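Long-range contact in eukaryotic peptide chain release factor GTP-binding subunit (Schizosaccharomyces pombe, PDB 1R5B), which is the GTP-binding subunit of a eukaryotic translation release factor, a member of the elongation factor Tu-like family of P-loop GTPases: residues Gly148-Ala154 with Leu184-Lys190. Numbering follows the deposited sequence.
Sequences GVLVISA and LVVVINK
Six backbone hydrogen bonds join Gly148-Ala154 to Leu184-Lys190 in the ladder that defines parallel pairing. Val185 N donates to Gly148 O (3.0 Å), Val187 N to Leu150 O (2.8 Å) and Asn189 N to Ile152 O (2.7 Å); in return Leu150 N reaches Val185 O (2.7 Å), Ile152 N reaches Val187 O (2.9 Å) and Ala154 N reaches Asn189 O (3.1 Å). Both strands are extended, their axes inclined by 25°, and Val149, Leu150 and Val151 lie beside Val185, Val186 and Val187 with CA-CA spacings of 4.7, 4.7 and 4.8 Å. Lys190 leaves the strand with positive phi (65°), and its NZ forms a salt bridge with Glu158 and a hydrogen bond to Asp53 O.

Matched side chains share a face. On one, Val149 (t) packs its CG1 against Val187 CG2 (3.7 Å), and Val151 touches the strand 42-50. On the other, Leu150 (t, p) meets helix 169-178, Ile188 (m, m) meets helix 200-218, and Ile152 (m, m) meets both. Just past its strand, Ala154 points its CB toward the partner segment, 3.6 Å from Ile188 CG2. Helix 169-178 lies on the chain path between these neighbouring parallel strands, the beta-alpha-beta logic of the P-loop GTPase fold. Backbone bonds thus hold the register, branched apolar side chains predominate on both faces of this buried pair, and charged Lys190 sits just past its strand's C-terminal end.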
ATOM      1  N   GLY A 148       2.563   9.978  -7.940  1.00 31.45           N
ATOM      2  CA  GLY A 148       3.155  11.032  -8.739  1.00 31.63           C
ATOM      3  C   GLY A 148       3.454  12.189  -7.817  1.00 31.92           C
ATOM      4  O   GLY A 148       2.593  12.588  -7.041  1.00 31.88           O
ATOM      5  N   VAL A 149       4.687  12.680  -7.857  1.00 31.96           N
ATOM      6  CA  VAL A 149       5.100  13.805  -7.033  1.00 32.59           C
ATOM      7  C   VAL A 149       5.486  14.953  -7.960  1.00 32.58           C
ATOM      8  O   VAL A 149       6.451  14.836  -8.721  1.00 32.89           O
ATOM      9  CB  VAL A 149       6.292  13.460  -6.134  1.00 32.54           C
ATOM     10  CG1 VAL A 149       6.660  14.669  -5.261  1.00 33.24           C
ATOM     11  CG2 VAL A 149       5.980  12.251  -5.239  1.00 32.89           C
ATOM     12  N   LEU A 150       4.703  16.028  -7.946  1.00 32.23           N
ATOM     13  CA  LEU A 150       5.032  17.224  -8.723  1.00 32.25           C
ATOM     14  C   LEU A 150       5.867  18.137  -7.830  1.00 32.15           C
ATOM     15  O   LEU A 150       5.399  18.556  -6.781  1.00 31.99           O
ATOM     16  CB  LEU A 150       3.753  17.927  -9.198  1.00 32.05           C
ATOM     17  CG  LEU A 150       3.891  19.263  -9.928  1.00 31.70           C
ATOM     18  CD1 LEU A 150       4.634  19.088 -11.227  1.00 32.00           C
ATOM     19  CD2 LEU A 150       2.513  19.862 -10.191  1.00 31.40           C
ATOM     20  N   VAL A 151       7.106  18.421  -8.232  1.00 32.33           N
ATOM     21  CA  VAL A 151       8.012  19.261  -7.438  1.00 32.20           C
ATOM     22  C   VAL A 151       8.012  20.669  -7.981  1.00 32.07           C
ATOM     23  O   VAL A 151       8.334  20.888  -9.143  1.00 32.79           O
ATOM     24  CB  VAL A 151       9.440  18.701  -7.426  1.00 32.17           C
ATOM     25  CG1 VAL A 151      10.287  19.412  -6.385  1.00 31.96           C
ATOM     26  CG2 VAL A 151       9.414  17.189  -7.136  1.00 32.67           C
ATOM     27  N   ILE A 152       7.626  21.621  -7.136  1.00 32.15           N
ATOM     28  CA  ILE A 152       7.508  23.029  -7.517  1.00 31.93           C
ATOM     29  C   ILE A 152       8.468  23.882  -6.688  1.00 32.01           C
ATOM     30  O   ILE A 152       8.603  23.673  -5.489  1.00 32.58           O
ATOM     31  CB  ILE A 152       6.061  23.522  -7.309  1.00 31.61           C
ATOM     32  CG1 ILE A 152       5.075  22.737  -8.186  1.00 31.51           C
ATOM     33  CG2 ILE A 152       5.949  25.019  -7.609  1.00 32.29           C
ATOM     34  CD1 ILE A 152       5.152  23.040  -9.680  1.00 31.28           C
ATOM     35  N   SER A 153       9.138  24.834  -7.329  1.00 31.98           N
ATOM     36  CA  SER A 153      10.004  25.762  -6.619  1.00 32.08           C
ATOM     37  C   SER A 153       9.179  26.873  -5.990  1.00 32.41           C
ATOM     38  O   SER A 153       8.315  27.457  -6.644  1.00 32.39           O
ATOM     39  CB  SER A 153      11.022  26.387  -7.565  1.00 32.01           C
ATOM     40  OG  SER A 153      11.711  27.441  -6.917  1.00 31.75           O
ATOM     41  N   ALA A 154       9.479  27.175  -4.730  1.00 32.78           N
ATOM     42  CA  ALA A 154       8.811  28.239  -3.989  1.00 33.14           C
ATOM     43  C   ALA A 154       9.556  29.565  -4.107  1.00 33.62           C
ATOM     44  O   ALA A 154       9.035  30.593  -3.706  1.00 33.67           O
ATOM     45  CB  ALA A 154       8.667  27.855  -2.531  1.00 33.01           C
ATOM     46  N   LEU A 184      -2.466  13.578  -6.724  1.00 35.68           N
ATOM     47  CA  LEU A 184      -1.174  14.174  -6.957  1.00 34.87           C
ATOM     48  C   LEU A 184      -0.578  14.639  -5.637  1.00 33.89           C
ATOM     49  O   LEU A 184      -1.228  15.340  -4.877  1.00 34.12           O
ATOM     50  CB  LEU A 184      -1.353  15.357  -7.901  1.00 34.44           C
ATOM     51  CG  LEU A 184      -0.114  15.997  -8.494  1.00 34.78           C
ATOM     52  CD1 LEU A 184       0.661  14.990  -9.303  1.00 35.74           C
ATOM     53  CD2 LEU A 184      -0.535  17.151  -9.381  1.00 35.23           C
ATOM     54  N   VAL A 185       0.649  14.229  -5.370  1.00 32.59           N
ATOM     55  CA  VAL A 185       1.438  14.803  -4.286  1.00 32.22           C
ATOM     56  C   VAL A 185       2.262  15.964  -4.861  1.00 31.85           C
ATOM     57  O   VAL A 185       3.029  15.775  -5.801  1.00 31.90           O
ATOM     58  CB  VAL A 185       2.370  13.760  -3.655  1.00 31.62           C
ATOM     59  CG1 VAL A 185       3.187  14.379  -2.549  1.00 31.80           C
ATOM     60  CG2 VAL A 185       1.561  12.578  -3.121  1.00 31.50           C
ATOM     61  N   VAL A 186       2.081  17.154  -4.302  1.00 31.27           N
ATOM     62  CA  VAL A 186       2.731  18.359  -4.782  1.00 31.17           C
ATOM     63  C   VAL A 186       3.685  18.823  -3.690  1.00 31.10           C
ATOM     64  O   VAL A 186       3.255  19.198  -2.595  1.00 31.05           O
ATOM     65  CB  VAL A 186       1.707  19.472  -5.075  1.00 30.97           C
ATOM     66  CG1 VAL A 186       2.419  20.794  -5.403  1.00 31.90           C
ATOM     67  CG2 VAL A 186       0.808  19.080  -6.195  1.00 30.46           C
ATOM     68  N   VAL A 187       4.972  18.784  -3.991  1.00 30.87           N
ATOM     69  CA  VAL A 187       6.010  19.147  -3.043  1.00 31.34           C
ATOM     70  C   VAL A 187       6.490  20.583  -3.341  1.00 31.74           C
ATOM     71  O   VAL A 187       6.993  20.877  -4.423  1.00 31.47           O
ATOM     72  CB  VAL A 187       7.135  18.088  -3.102  1.00 31.30           C
ATOM     73  CG1 VAL A 187       8.427  18.616  -2.650  1.00 31.84           C
ATOM     74  CG2 VAL A 187       6.742  16.875  -2.236  1.00 32.03           C
ATOM     75  N   ILE A 188       6.267  21.487  -2.395  1.00 31.93           N
ATOM     76  CA  ILE A 188       6.717  22.857  -2.524  1.00 32.24           C
ATOM     77  C   ILE A 188       8.162  22.903  -1.997  1.00 32.46           C
ATOM     78  O   ILE A 188       8.385  22.863  -0.785  1.00 32.60           O
ATOM     79  CB  ILE A 188       5.807  23.827  -1.715  1.00 32.39           C
ATOM     80  CG1 ILE A 188       4.326  23.703  -2.110  1.00 31.95           C
ATOM     81  CG2 ILE A 188       6.283  25.271  -1.882  1.00 32.64           C
ATOM     82  CD1 ILE A 188       4.026  24.008  -3.519  1.00 31.74           C
ATOM     83  N   ASN A 189       9.130  22.994  -2.914  1.00 32.07           N
ATOM     84  CA  ASN A 189      10.556  22.868  -2.600  1.00 31.23           C
ATOM     85  C   ASN A 189      11.225  24.231  -2.382  1.00 31.41           C
ATOM     86  O   ASN A 189      10.625  25.268  -2.642  1.00 30.96           O
ATOM     87  CB  ASN A 189      11.233  22.111  -3.745  1.00 30.91           C
ATOM     88  CG  ASN A 189      12.638  21.627  -3.401  1.00 29.87           C
ATOM     89  OD1 ASN A 189      13.490  21.496  -4.279  1.00 27.28           O
ATOM     90  ND2 ASN A 189      12.874  21.345  -2.134  1.00 26.18           N
ATOM     91  N   LYS A 190      12.461  24.212  -1.886  1.00 31.49           N
ATOM     92  CA  LYS A 190      13.273  25.411  -1.669  1.00 31.96           C
ATOM     93  C   LYS A 190      12.709  26.356  -0.609  1.00 32.08           C
ATOM     94  O   LYS A 190      12.887  27.569  -0.696  1.00 32.19           O
ATOM     95  CB  LYS A 190      13.509  26.170  -2.982  1.00 32.04           C
ATOM     96  CG  LYS A 190      13.928  25.292  -4.157  1.00 32.33           C
ATOM     97  CD  LYS A 190      14.492  26.149  -5.281  1.00 33.11           C
ATOM     98  CE  LYS A 190      15.230  25.343  -6.334  1.00 33.07           C
ATOM     99  NZ  LYS A 190      15.211  26.064  -7.642  1.00 32.73           N
TER